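Putative exonuclease (Eubacterium rectale, PDB 3L0A) is a putative exonuclease of the PDDEXK-like nuclease clan that binds a zinc ion through four cysteines and probably acts as a hydrolase. Local coordinates at residues Ile98-Ile101 with Glu102-Glu105; Met147-Ile150 with Thr151-Lys154; Tyr177-Ile180 with Val181-Thr185; Arg227-Arg230 with Val231-Glu235; Glu242-Asp245 with Cys246-His249. All coordinates share one frame; numbering follows the deposited sequence. Where two conformers were deposited one is given.

Contact 1: Ile98-Ile101 with Glu102-Glu105; sequences IARI and ERDE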
loop_
_atom_site.group_PDB
_atom_site.type_symbol
_atom_site.label_atom_id
_atom_site.label_comp_id
_atom_site.label_asym_id
_atom_site.label_seq_id
_atom_site.Cartn_x
_atom_site.Cartn_y
_atom_site.Cartn_z
ATOM N N ILE A 98 -13.166 -6.334 21.595
ATOM C CA ILE A 98 -14.260 -6.903 22.452
ATOM C C ILE A 98 -14.598 -5.977 23.626
ATOM O O ILE A 98 -15.786 -5.786 23.979
ATOM C CB ILE A 98 -13.897 -8.276 22.992
ATOM C CG1 ILE A 98 -13.933 -9.320 21.865
ATOM C CG2 ILE A 98 -14.784 -8.713 24.128
ATOM C CD1 ILE A 98 -13.199 -10.641 22.237
ATOM N N ALA A 99 -13.577 -5.456 24.285
ATOM C CA ALA A 99 -13.798 -4.582 25.442
ATOM C C ALA A 99 -14.507 -3.312 25.016
ATOM O O ALA A 99 -15.313 -2.754 25.762
ATOM C CB ALA A 99 -12.462 -4.229 26.112
ATOM N N ARG A 100 -14.188 -2.853 23.815
ATOM C CA ARG A 100 -14.780 -1.640 23.277
ATOM C C ARG A 100 -16.287 -1.793 23.030
ATOM O O ARG A 100 -17.083 -0.905 23.398
ATOM C CB ARG A 100 -14.050 -1.193 22.017
ATOM C CG ARG A 100 -14.690 0.027 21.361
ATOM C CD ARG A 100 -14.715 1.184 22.331
ATOM N NE ARG A 100 -15.296 2.396 21.793
ATOM C CZ ARG A 100 -16.497 2.894 22.107
ATOM N NH1 ARG A 100 -17.357 2.289 22.925
ATOM N NH2 ARG A 100 -16.861 4.022 21.567
ATOM N N ILE A 101 -16.652 -2.925 22.437
ATOM C CA ILE A 101 -18.053 -3.368 22.254
ATOM C C ILE A 101 -18.761 -3.491 23.592
ATOM O O ILE A 101 -19.903 -3.056 23.772
ATOM C CB ILE A 101 -18.067 -4.760 21.566
ATOM C CG1 ILE A 101 -17.719 -4.650 20.082
ATOM C CG2 ILE A 101 -19.376 -5.433 21.689
ATOM C CD1 ILE A 101 -17.423 -6.077 19.369
ATOM N N GLU A 102 -18.088 -4.092 24.563
ATOM C CA GLU A 102 -18.754 -4.389 25.823
ATOM C C GLU A 102 -19.120 -3.157 26.606
ATOM O O GLU A 102 -20.060 -3.187 27.341
ATOM C CB GLU A 102 -17.909 -5.313 26.683
ATOM C CG GLU A 102 -18.078 -6.749 26.265
ATOM C CD GLU A 102 -17.444 -7.737 27.213
ATOM O OE1 GLU A 102 -16.364 -7.460 27.786
ATOM O OE2 GLU A 102 -18.033 -8.819 27.367
ATOM N N ARG A 103 -18.405 -2.055 26.457
ATOM C CA ARG A 103 -18.774 -0.848 27.193
ATOM C C ARG A 103 -19.896 0.018 26.541
ATOM O O ARG A 103 -20.252 1.088 27.076
ATOM C CB ARG A 103 -17.527 -0.027 27.539
ATOM C CG ARG A 103 -16.882 0.764 26.465
ATOM C CD ARG A 103 -15.642 1.463 27.046
ATOM N NE ARG A 103 -14.921 2.214 26.013
ATOM C CZ ARG A 103 -15.286 3.405 25.512
ATOM N NH1 ARG A 103 -16.363 4.031 25.956
ATOM N NH2 ARG A 103 -14.546 3.977 24.564
ATOM N N ASP A 104 -20.443 -0.461 25.409
ATOM C CA ASP A 104 -21.615 0.154 24.748
ATOM C C ASP A 104 -22.932 -0.639 24.957
ATOM O O ASP A 104 -23.159 -1.665 24.326
ATOM C CB ASP A 104 -21.318 0.324 23.234
ATOM C CG ASP A 104 -22.322 1.256 22.526
ATOM O OD1 ASP A 104 -22.097 2.482 22.549
ATOM O OD2 ASP A 104 -23.336 0.761 21.961
ATOM N N GLU A 105 -23.817 -0.144 25.820
ATOM C CA GLU A 105 -25.082 -0.828 26.119
ATOM C C GLU A 105 -25.922 -1.101 24.887
ATOM O O GLU A 105 -26.479 -2.186 24.739
ATOM C CB GLU A 105 -25.934 -0.032 27.123
ATOM C CG GLU A 105 -25.372 -0.010 28.531
ATOM C CD GLU A 105 -26.411 0.382 29.599
ATOM O OE1 GLU A 105 -27.503 0.873 29.226
ATOM O OE2 GLU A 105 -26.128 0.157 30.806
HETATM O O HOH W 1 -19.867 3.503 23.383
#
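E102 N donates to I98 O at 2.9 Å, one of the closing i to i+4 bonds of helix 89-102. The E102 side chain lies alongside I98, pointing the same way, with CG packed on I98 O; its carboxylate bonds through OE2 to Y65 OH. R103 N makes the next such bond, to A99 O at 3.2 Å. The side chain of R103 starts with CG wedged between backbone N and carbonyl carbon (chi1 76°) and then runs extended, which lays its guanidinium over that of R100. The two planes are only 10° apart with centres 3.7 Å apart, and R103 NH2 sits over the middle of the R100 group. The stacking of like charges is probably eased by carbonyls of the second subunit: R100 NH2 bonds to R248 O and R251 O there, R103 NH2 to H249 O. D104 N tightens the helix end with an i to i+3 bond to I101 O at 3.1 Å, approaching from above the carbonyl plane. A water links R100 NH1 (2.8 Å) to D104 OD1 (2.6 Å). With R100 cut back to an alanine, the R103 guanidinium is likely to lose the flat group it stacks on, and R248 O and R251 O of the second subunit their donor. D104 also N-caps helix 105-110 through F107 N, while I98 and I101 pack on helix 54-67 and R100 meets I204 of strand 204-209.

Contact 2: Met147-Ile150 with Thr151-Lys154; sequences MASI and TDLK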
loop_
_atom_site.group_PDB
_atom_site.type_symbol
_atom_site.label_atom_id
_atom_site.label_comp_id
_atom_site.label_asym_id
_atom_site.label_seq_id
_atom_site.Cartn_x
_atom_site.Cartn_y
_atom_site.Cartn_z
HETATM N N MSE A 147 -14.044 -5.786 10.820
HETATM C CA MSE A 147 -13.464 -5.434 9.519
HETATM C C MSE A 147 -12.428 -4.275 9.622
HETATM O O MSE A 147 -12.259 -3.693 10.690
HETATM C CB MSE A 147 -14.631 -5.118 8.569
HETATM C CG MSE A 147 -15.344 -3.834 8.877
HETATM SE SE MSE A 147 -17.169 -3.636 8.071
HETATM C CE MSE A 147 -18.102 -4.908 9.119
ATOM N N ALA A 148 -11.754 -3.932 8.515
ATOM C CA ALA A 148 -10.794 -2.822 8.484
ATOM C C ALA A 148 -11.487 -1.476 8.609
ATOM O O ALA A 148 -11.027 -0.563 9.350
ATOM C CB ALA A 148 -9.909 -2.877 7.153
ATOM N N SER A 149 -12.599 -1.347 7.900
ATOM C CA SER A 149 -13.377 -0.103 7.840
ATOM C C SER A 149 -14.852 -0.319 7.581
ATOM O O SER A 149 -15.235 -1.131 6.737
ATOM C CB SER A 149 -12.848 0.815 6.713
ATOM O OG SER A 149 -13.260 2.173 6.929
ATOM N N ILE A 150 -15.672 0.450 8.311
ATOM C CA ILE A 150 -17.097 0.602 8.063
ATOM C C ILE A 150 -17.403 1.692 7.026
ATOM O O ILE A 150 -18.266 1.522 6.180
ATOM C CB ILE A 150 -17.819 0.994 9.386
ATOM C CG1 ILE A 150 -17.835 -0.197 10.369
ATOM C CG2 ILE A 150 -19.188 1.509 9.101
ATOM C CD1 ILE A 150 -18.256 0.170 11.802
ATOM N N THR A 151 -16.703 2.825 7.104
ATOM C CA THR A 151 -17.011 4.009 6.269
ATOM C C THR A 151 -16.363 4.048 4.881
ATOM O O THR A 151 -16.815 4.807 4.020
ATOM C CB THR A 151 -16.579 5.280 6.979
ATOM O OG1 THR A 151 -15.230 5.101 7.387
ATOM C CG2 THR A 151 -17.440 5.517 8.208
ATOM N N ASP A 152 -15.304 3.263 4.663
ATOM C CA ASP A 152 -14.640 3.242 3.368
ATOM C C ASP A 152 -15.561 2.716 2.292
ATOM O O ASP A 152 -16.169 1.650 2.443
ATOM C CB ASP A 152 -13.361 2.420 3.387
ATOM C CG ASP A 152 -12.142 3.196 3.964
ATOM O OD1 ASP A 152 -12.197 4.400 4.307
ATOM O OD2 ASP A 152 -11.095 2.564 4.083
ATOM N N LEU A 153 -15.625 3.507 1.202
ATOM C CA LEU A 153 -16.311 3.169 -0.046
ATOM C C LEU A 153 -15.292 2.611 -1.035
ATOM O O LEU A 153 -14.106 3.029 -1.016
ATOM C CB LEU A 153 -17.011 4.404 -0.621
ATOM C CG LEU A 153 -18.057 5.114 0.271
ATOM C CD1 LEU A 153 -18.884 6.179 -0.499
ATOM C CD2 LEU A 153 -18.984 4.122 0.921
ATOM N N LYS A 154 -15.725 1.665 -1.877
ATOM C CA LYS A 154 -14.856 1.074 -2.911
ATOM C C LYS A 154 -15.457 1.221 -4.315
ATOM O O LYS A 154 -16.666 1.048 -4.527
ATOM C CB LYS A 154 -14.530 -0.403 -2.613
ATOM C CG LYS A 154 -13.786 -0.615 -1.283
ATOM C CD LYS A 154 -12.758 -1.773 -1.324
ATOM C CE LYS A 154 -12.224 -2.228 0.087
ATOM N NZ LYS A 154 -11.558 -1.160 0.921
HETATM O O HOH W 2 -18.605 1.242 3.500
#
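S149 and D152 meet across a tight bend, the serine hydroxyl facing the backbone and carboxylate of the aspartate three residues on. From the S149 backbone, CB heads for the following segment and rests 3.6 Å from D152 OD2, a van der Waals contact beside the carboxylate. One bond further, OG lies anti to its own backbone nitrogen (chi1 -160°), which points it at the backbone N of D152. There it accepts a hydrogen bond from D152 N, 3.2 Å long with an N-H...O angle of 149°. The same oxygen is 3.3 Å from D152 CG and about equally far from both carboxylate oxygens, OD1 and OD2, at 3.6 Å each. T151 OG1 is a further neighbour, 3.6 Å from S149 OG, close enough to touch but too far to bond. A serine oxygen accepting from the backbone N-H three residues ahead resembles a helix N-cap bond, but no helix follows: the bond lies in the loop that leads from strand 140-147 of the mixed sheet to strand 154-156 of the small hairpin. It ties the middle of that connection, where no regular helix or strand forms. Beyond the serine, a water donates to I150 O at 2.7 Å and also to D152 O, bridging two carbonyls of the bend. The I150 side chain packs on D203 of the same chain and L262 of the second subunit, and T151 packs on D203 and on L243 of that second subunit.

Contact 3: Tyr177-Ile180 with Val181-Thr185; sequences YQEI and VRQNT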
loop_
_atom_site.group_PDB
_atom_site.type_symbol
_atom_site.label_atom_id
_atom_site.label_comp_id
_atom_site.label_asym_id
_atom_site.label_seq_id
_atom_site.Cartn_x
_atom_site.Cartn_y
_atom_site.Cartn_z
ATOM N N TYR A 177 -30.615 -15.451 5.245
ATOM C CA TYR A 177 -30.867 -15.602 6.682
ATOM C C TYR A 177 -32.330 -15.254 7.023
ATOM O O TYR A 177 -33.017 -16.062 7.618
ATOM C CB TYR A 177 -29.906 -14.724 7.498
ATOM C CG TYR A 177 -28.487 -15.274 7.700
ATOM C CD1 TYR A 177 -27.852 -16.049 6.736
ATOM C CD2 TYR A 177 -27.771 -14.969 8.842
ATOM C CE1 TYR A 177 -26.586 -16.544 6.930
ATOM C CE2 TYR A 177 -26.496 -15.466 9.044
ATOM C CZ TYR A 177 -25.900 -16.249 8.067
ATOM O OH TYR A 177 -24.610 -16.716 8.246
ATOM N N GLN A 178 -32.793 -14.075 6.588
ATOM C CA GLN A 178 -34.176 -13.613 6.772
ATOM C C GLN A 178 -35.235 -14.603 6.275
ATOM O O GLN A 178 -36.223 -14.921 6.988
ATOM C CB GLN A 178 -34.371 -12.274 6.036
ATOM C CG GLN A 178 -35.721 -11.544 6.293
ATOM C CD GLN A 178 -35.815 -10.195 5.570
ATOM O OE1 GLN A 178 -35.741 -10.133 4.341
ATOM N NE2 GLN A 178 -35.967 -9.105 6.344
ATOM N N GLU A 179 -35.057 -15.045 5.039
ATOM C CA GLU A 179 -35.975 -15.958 4.388
ATOM C C GLU A 179 -36.009 -17.316 5.062
ATOM O O GLU A 179 -37.096 -17.863 5.228
ATOM C CB GLU A 179 -35.615 -16.102 2.898
ATOM C CG GLU A 179 -36.286 -17.243 2.116
ATOM C CD GLU A 179 -37.812 -17.236 2.162
ATOM O OE1 GLU A 179 -38.439 -16.194 2.498
ATOM O OE2 GLU A 179 -38.398 -18.300 1.842
ATOM N N ILE A 180 -34.862 -17.875 5.442
ATOM C CA ILE A 180 -34.845 -19.197 6.100
ATOM C C ILE A 180 -35.520 -19.139 7.471
ATOM O O ILE A 180 -36.310 -20.020 7.787
ATOM C CB ILE A 180 -33.434 -19.824 6.196
ATOM C CG1 ILE A 180 -32.828 -20.008 4.793
ATOM C CG2 ILE A 180 -33.459 -21.181 6.867
ATOM C CD1 ILE A 180 -33.548 -21.016 3.913
ATOM N N VAL A 181 -35.247 -18.090 8.259
ATOM C CA VAL A 181 -35.984 -17.839 9.516
ATOM C C VAL A 181 -37.494 -17.762 9.217
ATOM O O VAL A 181 -38.332 -18.306 9.959
ATOM C CB VAL A 181 -35.487 -16.526 10.245
ATOM C CG1 VAL A 181 -36.353 -16.154 11.437
ATOM C CG2 VAL A 181 -33.969 -16.625 10.693
ATOM N N ARG A 182 -37.843 -17.113 8.117
ATOM C CA ARG A 182 -39.233 -16.980 7.782
ATOM C C ARG A 182 -39.856 -18.336 7.504
ATOM O O ARG A 182 -40.999 -18.514 7.804
ATOM C CB ARG A 182 -39.443 -16.051 6.595
ATOM C CG ARG A 182 -40.914 -15.643 6.404
ATOM C CD ARG A 182 -41.172 -15.007 5.031
ATOM N NE ARG A 182 -40.843 -15.951 3.978
ATOM C CZ ARG A 182 -41.589 -16.995 3.630
ATOM N NH1 ARG A 182 -42.754 -17.240 4.217
ATOM N NH2 ARG A 182 -41.177 -17.804 2.670
ATOM N N GLN A 183 -39.115 -19.291 6.950
ATOM C CA GLN A 183 -39.682 -20.622 6.676
ATOM C C GLN A 183 -39.799 -21.499 7.936
ATOM O O GLN A 183 -40.522 -22.485 7.934
ATOM C CB GLN A 183 -38.842 -21.379 5.643
ATOM C CG GLN A 183 -38.681 -20.700 4.295
ATOM C CD GLN A 183 -37.787 -21.489 3.363
ATOM O OE1 GLN A 183 -37.397 -22.608 3.668
ATOM N NE2 GLN A 183 -37.455 -20.906 2.222
ATOM N N ASN A 184 -39.063 -21.147 8.994
ATOM C CA ASN A 184 -39.134 -21.853 10.279
ATOM C C ASN A 184 -40.097 -21.164 11.224
ATOM O O ASN A 184 -40.820 -21.821 11.931
ATOM C CB ASN A 184 -37.759 -21.886 10.969
ATOM C CG ASN A 184 -36.771 -22.837 10.302
ATOM O OD1 ASN A 184 -36.846 -24.057 10.461
ATOM N ND2 ASN A 184 -35.825 -22.278 9.587
ATOM N N THR A 185 -40.073 -19.834 11.237
ATOM C CA THR A 185 -40.822 -19.041 12.213
ATOM C C THR A 185 -42.137 -18.430 11.738
ATOM O O THR A 185 -42.992 -18.169 12.561
ATOM C CB THR A 185 -39.979 -17.859 12.731
ATOM O OG1 THR A 185 -39.019 -18.366 13.649
ATOM C CG2 THR A 185 -40.840 -16.820 13.481
#
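E179 leaves the helix with CG anti to the backbone N (chi1 168°) and then bends at CG (chi2 56°), while R182 runs out straight and folds only at chi3 (60°); the two turns bring carboxylate and guanidinium together one helical turn apart. R182 grips side-on: NE gives a 2.8 Å bond to E179 OE1, nearly in the guanidinium plane and on the syn side of the oxygen, and NH2 gives one of 2.9 Å to the syn lone pair of OE2. On its anti side E179 OE2 takes a second donor, Q183 NE2, at 2.8 Å and almost straight. The Q183 amide stands steeply across the carboxylate, and its NE2 also donates to E122 O. At the next residue, I180 O receives N184 ND2 at 2.9 Å from above the carbonyl plane, and ND2 bonds to T120 O as well. Around these, V181 N closes a straight bond to Y177 O within helix 170-185, and Y177 and V181 pack on strands 126-136 and 140-147 of the mixed sheet. The i to i+3 ion pair and the i to i+4 amide bond hold the E179 carboxylate from three donors, which fixes its rotation and probably favours its ionised form, while both amides join the end of the helix to strand 114-123.

Contact 4: Arg227-Arg230 with Val231-Glu235; sequences RILR and VKNGE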
loop_
_atom_site.group_PDB
_atom_site.type_symbol
_atom_site.label_atom_id
_atom_site.label_comp_id
_atom_site.label_asym_id
_atom_site.label_seq_id
_atom_site.Cartn_x
_atom_site.Cartn_y
_atom_site.Cartn_z
ATOM N N ARG A 227 -27.584 -22.289 -12.732
ATOM C CA ARG A 227 -26.229 -22.585 -13.195
ATOM C C ARG A 227 -25.376 -23.267 -12.113
ATOM O O ARG A 227 -24.666 -24.240 -12.409
ATOM C CB ARG A 227 -25.522 -21.307 -13.647
ATOM C CG ARG A 227 -24.020 -21.478 -13.916
ATOM C CD ARG A 227 -23.692 -22.584 -14.988
ATOM N NE ARG A 227 -22.240 -22.672 -15.225
ATOM C CZ ARG A 227 -21.634 -23.348 -16.209
ATOM N NH1 ARG A 227 -22.331 -24.041 -17.101
ATOM N NH2 ARG A 227 -20.309 -23.323 -16.299
ATOM N N ILE A 228 -25.433 -22.735 -10.882
ATOM C CA ILE A 228 -24.794 -23.352 -9.712
ATOM C C ILE A 228 -25.263 -24.813 -9.584
ATOM O O ILE A 228 -24.450 -25.731 -9.589
ATOM C CB ILE A 228 -25.073 -22.554 -8.362
ATOM C CG1 ILE A 228 -24.401 -21.175 -8.379
ATOM C CG2 ILE A 228 -24.620 -23.351 -7.098
ATOM C CD1 ILE A 228 -25.070 -20.144 -7.446
ATOM N N LEU A 229 -26.565 -25.043 -9.496
ATOM C CA LEU A 229 -27.052 -26.419 -9.328
ATOM C C LEU A 229 -26.544 -27.381 -10.408
ATOM O O LEU A 229 -26.213 -28.539 -10.118
ATOM C CB LEU A 229 -28.586 -26.458 -9.239
ATOM C CG LEU A 229 -29.089 -26.026 -7.862
ATOM C CD1 LEU A 229 -30.573 -25.630 -7.911
ATOM C CD2 LEU A 229 -28.811 -27.160 -6.860
ATOM N N ARG A 230 -26.457 -26.908 -11.644
ATOM C CA ARG A 230 -25.940 -27.721 -12.755
ATOM C C ARG A 230 -24.506 -28.144 -12.447
ATOM O O ARG A 230 -24.151 -29.318 -12.534
ATOM C CB ARG A 230 -26.008 -26.951 -14.093
ATOM C CG ARG A 230 -27.334 -27.118 -14.881
ATOM C CD ARG A 230 -27.658 -25.924 -15.824
ATOM N NE ARG A 230 -26.680 -25.710 -16.900
ATOM C CZ ARG A 230 -26.368 -24.511 -17.392
ATOM N NH1 ARG A 230 -26.947 -23.418 -16.906
ATOM N NH2 ARG A 230 -25.472 -24.403 -18.359
ATOM N N VAL A 231 -23.673 -27.174 -12.053
ATOM C CA VAL A 231 -22.256 -27.468 -11.784
ATOM C C VAL A 231 -22.023 -28.451 -10.586
ATOM O O VAL A 231 -21.271 -29.424 -10.710
ATOM C CB VAL A 231 -21.421 -26.185 -11.602
ATOM C CG1 VAL A 231 -19.960 -26.543 -11.535
ATOM C CG2 VAL A 231 -21.660 -25.198 -12.740
ATOM N N LYS A 232 -22.675 -28.205 -9.450
ATOM C CA LYS A 232 -22.553 -29.070 -8.265
ATOM C C LYS A 232 -23.016 -30.499 -8.515
ATOM O O LYS A 232 -22.562 -31.406 -7.835
ATOM C CB LYS A 232 -23.340 -28.471 -7.091
ATOM C CG LYS A 232 -23.337 -29.276 -5.763
ATOM C CD LYS A 232 -24.032 -28.445 -4.651
ATOM C CE LYS A 232 -24.049 -29.091 -3.242
ATOM N NZ LYS A 232 -24.924 -28.305 -2.260
ATOM N N ASN A 233 -23.908 -30.695 -9.479
ATOM C CA ASN A 233 -24.439 -32.036 -9.773
ATOM C C ASN A 233 -23.713 -32.792 -10.887
ATOM O O ASN A 233 -24.212 -33.792 -11.370
ATOM C CB ASN A 233 -25.937 -31.953 -10.114
ATOM C CG ASN A 233 -26.814 -31.601 -8.898
ATOM O OD1 ASN A 233 -26.458 -30.763 -8.038
ATOM N ND2 ASN A 233 -27.982 -32.229 -8.839
ATOM N N GLY A 234 -22.544 -32.311 -11.301
ATOM C CA GLY A 234 -21.720 -33.020 -12.293
ATOM C C GLY A 234 -22.308 -33.030 -13.694
ATOM O O GLY A 234 -21.907 -33.844 -14.548
ATOM N N GLU A 235 -23.244 -32.109 -13.924
ATOM C CA GLU A 235 -24.026 -32.034 -15.160
ATOM C C GLU A 235 -23.292 -31.143 -16.167
ATOM O O GLU A 235 -23.509 -31.260 -17.373
ATOM C CB GLU A 235 -25.434 -31.504 -14.825
ATOM C CG GLU A 235 -26.394 -31.201 -15.984
ATOM C CD GLU A 235 -27.857 -30.980 -15.499
ATOM O OE1 GLU A 235 -28.186 -31.291 -14.325
ATOM O OE2 GLU A 235 -28.685 -30.491 -16.296
#
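A Schellman motif ends helix 211-232, the R230 carbonyl accepting from a residue past the last turn. E235 N donates to R230 O at 3.2 Å, and inside that loop G234 N bonds to V231 O at 3.2 Å, the paired bonds that define the motif. G234, the C' residue, has positive phi (70°), a conformation that suits glycine. N233, the first residue to leave helical geometry, still gives its N to L229 O and, weakly, to R230 O. Upstream, V231 N and K232 N make regular bonds to R227 O and I228 O, the latter almost straight at 3.0 Å.

Side chains follow the same turn. R227 bends at chi2 (57°), which carries its guanidinium forward along the helix toward V231, and V231 CG2 comes over one face of it, 3.6 Å from NE, nearer the rim than the centre. R227 NH2 forms a salt bridge with E37 of helix 37-45, and D239 adds a long, weak ion pair. V231 is buried against F27 of helix 21-28 and M41 of helix 37-45, so the helix end rests on helix 37-45, which directly follows zinc ligand C36; the V231 side chain is about 10 Å from that of C36. I228 packs on Y24 and F27. At the far side of the motif the E235 side chain starts out toward the last helical turn, with E235 CB resting 3.4 Å from R230 O.

Contact 5: Glu242-Asp245 with Cys246-His249; sequences ELCD and CCRH. With ZN (zinc ion), chain B.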
loop_
_atom_site.group_PDB
_atom_site.type_symbol
_atom_site.label_atom_id
_atom_site.label_comp_id
_atom_site.label_asym_id
_atom_site.label_seq_id
_atom_site.Cartn_x
_atom_site.Cartn_y
_atom_site.Cartn_z
ATOM N N GLU A 242 -9.069 -18.894 -13.123
ATOM C CA GLU A 242 -7.648 -18.819 -13.415
ATOM C C GLU A 242 -6.957 -17.638 -12.702
ATOM O O GLU A 242 -5.852 -17.267 -13.065
ATOM C CB GLU A 242 -7.370 -18.790 -14.935
ATOM C CG GLU A 242 -7.864 -20.016 -15.727
ATOM C CD GLU A 242 -7.001 -21.288 -15.515
ATOM O OE1 GLU A 242 -6.045 -21.308 -14.702
ATOM O OE2 GLU A 242 -7.291 -22.291 -16.173
ATOM N N LEU A 243 -7.582 -17.093 -11.670
ATOM C CA LEU A 243 -7.003 -16.000 -10.918
ATOM C C LEU A 243 -6.917 -16.251 -9.399
ATOM O O LEU A 243 -6.573 -15.342 -8.654
ATOM C CB LEU A 243 -7.813 -14.704 -11.192
ATOM C CG LEU A 243 -7.738 -14.163 -12.640
ATOM C CD1 LEU A 243 -8.656 -12.916 -12.838
ATOM C CD2 LEU A 243 -6.284 -13.810 -13.023
ATOM N N CYS A 244 -7.237 -17.461 -8.935
ATOM C CA CYS A 244 -7.207 -17.780 -7.516
ATOM C C CYS A 244 -6.097 -18.811 -7.283
ATOM O O CYS A 244 -5.525 -19.378 -8.229
ATOM C CB CYS A 244 -8.583 -18.323 -7.066
ATOM S SG CYS A 244 -8.994 -19.931 -7.811
ATOM N N ASP A 245 -5.774 -19.053 -6.026
ATOM C CA ASP A 245 -4.669 -19.929 -5.662
ATOM C C ASP A 245 -4.959 -21.386 -6.079
ATOM O O ASP A 245 -4.052 -22.103 -6.564
ATOM C CB ASP A 245 -4.368 -19.826 -4.152
ATOM C CG ASP A 245 -3.560 -18.543 -3.751
ATOM O OD1 ASP A 245 -2.745 -18.003 -4.549
ATOM O OD2 ASP A 245 -3.693 -18.118 -2.574
ATOM N N CYS A 246 -6.217 -21.807 -5.922
ATOM C CA CYS A 246 -6.664 -23.167 -6.338
ATOM C C CYS A 246 -6.426 -23.368 -7.822
ATOM O O CYS A 246 -5.809 -24.336 -8.233
ATOM C CB CYS A 246 -8.161 -23.403 -6.019
ATOM S SG CYS A 246 -8.818 -25.010 -6.493
ATOM N N CYS A 247 -6.903 -22.411 -8.613
ATOM C CA CYS A 247 -6.653 -22.422 -10.049
ATOM C C CYS A 247 -5.169 -22.546 -10.376
ATOM O O CYS A 247 -4.785 -23.313 -11.249
ATOM C CB CYS A 247 -7.255 -21.178 -10.708
ATOM S SG CYS A 247 -8.964 -21.395 -11.248
ATOM N N ARG A 248 -4.334 -21.808 -9.659
ATOM C CA ARG A 248 -2.913 -21.772 -9.961
ATOM C C ARG A 248 -2.208 -23.061 -9.564
ATOM O O ARG A 248 -1.331 -23.536 -10.282
ATOM C CB ARG A 248 -2.232 -20.570 -9.295
ATOM C CG ARG A 248 -2.736 -19.193 -9.800
ATOM C CD ARG A 248 -1.811 -18.061 -9.440
ATOM N NE ARG A 248 -2.142 -17.533 -8.133
ATOM C CZ ARG A 248 -3.105 -16.663 -7.896
ATOM N NH1 ARG A 248 -3.857 -16.166 -8.860
ATOM N NH2 ARG A 248 -3.323 -16.285 -6.662
ATOM N N HIS A 249 -2.572 -23.602 -8.410
ATOM C CA HIS A 249 -2.065 -24.908 -7.962
ATOM C C HIS A 249 -2.360 -26.012 -8.947
ATOM O O HIS A 249 -1.555 -26.893 -9.158
ATOM C CB HIS A 249 -2.693 -25.305 -6.626
ATOM C CG HIS A 249 -2.176 -26.605 -6.099
ATOM N ND1 HIS A 249 -1.029 -26.692 -5.340
ATOM C CD2 HIS A 249 -2.627 -27.874 -6.253
ATOM C CE1 HIS A 249 -0.815 -27.956 -5.019
ATOM N NE2 HIS A 249 -1.763 -28.697 -5.570
HETATM ZN ZN ZN B . -10.214 -19.920 -9.700
HETATM O O HOH W 3 -5.908 -24.058 -13.716
HETATM O O HOH W 4 -3.538 -16.396 -11.719
#
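C244 and C247 close on one zinc ion, and this is the tight side of the contact: C244 SG binds at 2.2 Å and C247 SG at 2.5 Å, with C36 and C241 completing the four-cysteine site. C244 SG also accepts from C247 N at 3.3 Å along a nearly straight path, a capping bond at the N-cap of helix 245-250; its chi1 of 66° turns the sulfur to serve metal and helix end together. E242 N gives a weak bond to C247 SG, so each of these two sulfurs receives a backbone N-H, which would tend to ease the charge on the thiolates. C244 and C247 form a CxxC pair at the start of helix 245-250, two of the four cysteines of this Cys4 zinc site, and the helix is held further by H249 N to D245 O. C244 O sits over the centre of one face of the R248 guanidinium, with NH2 giving a 2.8 Å salt bridge to D245 OD1 from above the carboxylate, the two planes perpendicular, and NH1 a weak bond to L243 O. A leucine in place of R248 would probably leave D245 without its charge partner and E201 O of the third subunit without the NE donor. On the looser, watered side, one water joins E242 OE1 to C247 O, a second joins E242 O to R248 NH1 at 2.9 Å, and E242 OE1 pairs with R251.

Along the chain the five contacts come in series, each closing before the next opens; none nest or cross. Contact 1 turns helix 89-102 into helix 105-110, contact 2 joins strand 140-147 to strand 154-156, and contact 3 ends helix 170-185 against the mixed sheet. Contact 4 stops helix 211-232, and contact 5 starts the following helix 245-250 at the zinc site, with about 12 Å between their nearest atoms. Contacts 1 and 5 lie on opposite sides of the chain's centre, 40 Å apart centre to centre, yet they meet between subunits: residues 248-249 of one copy bond to R100 and R103 of another, and L243 packs on T151 of contact 2 in that other copy.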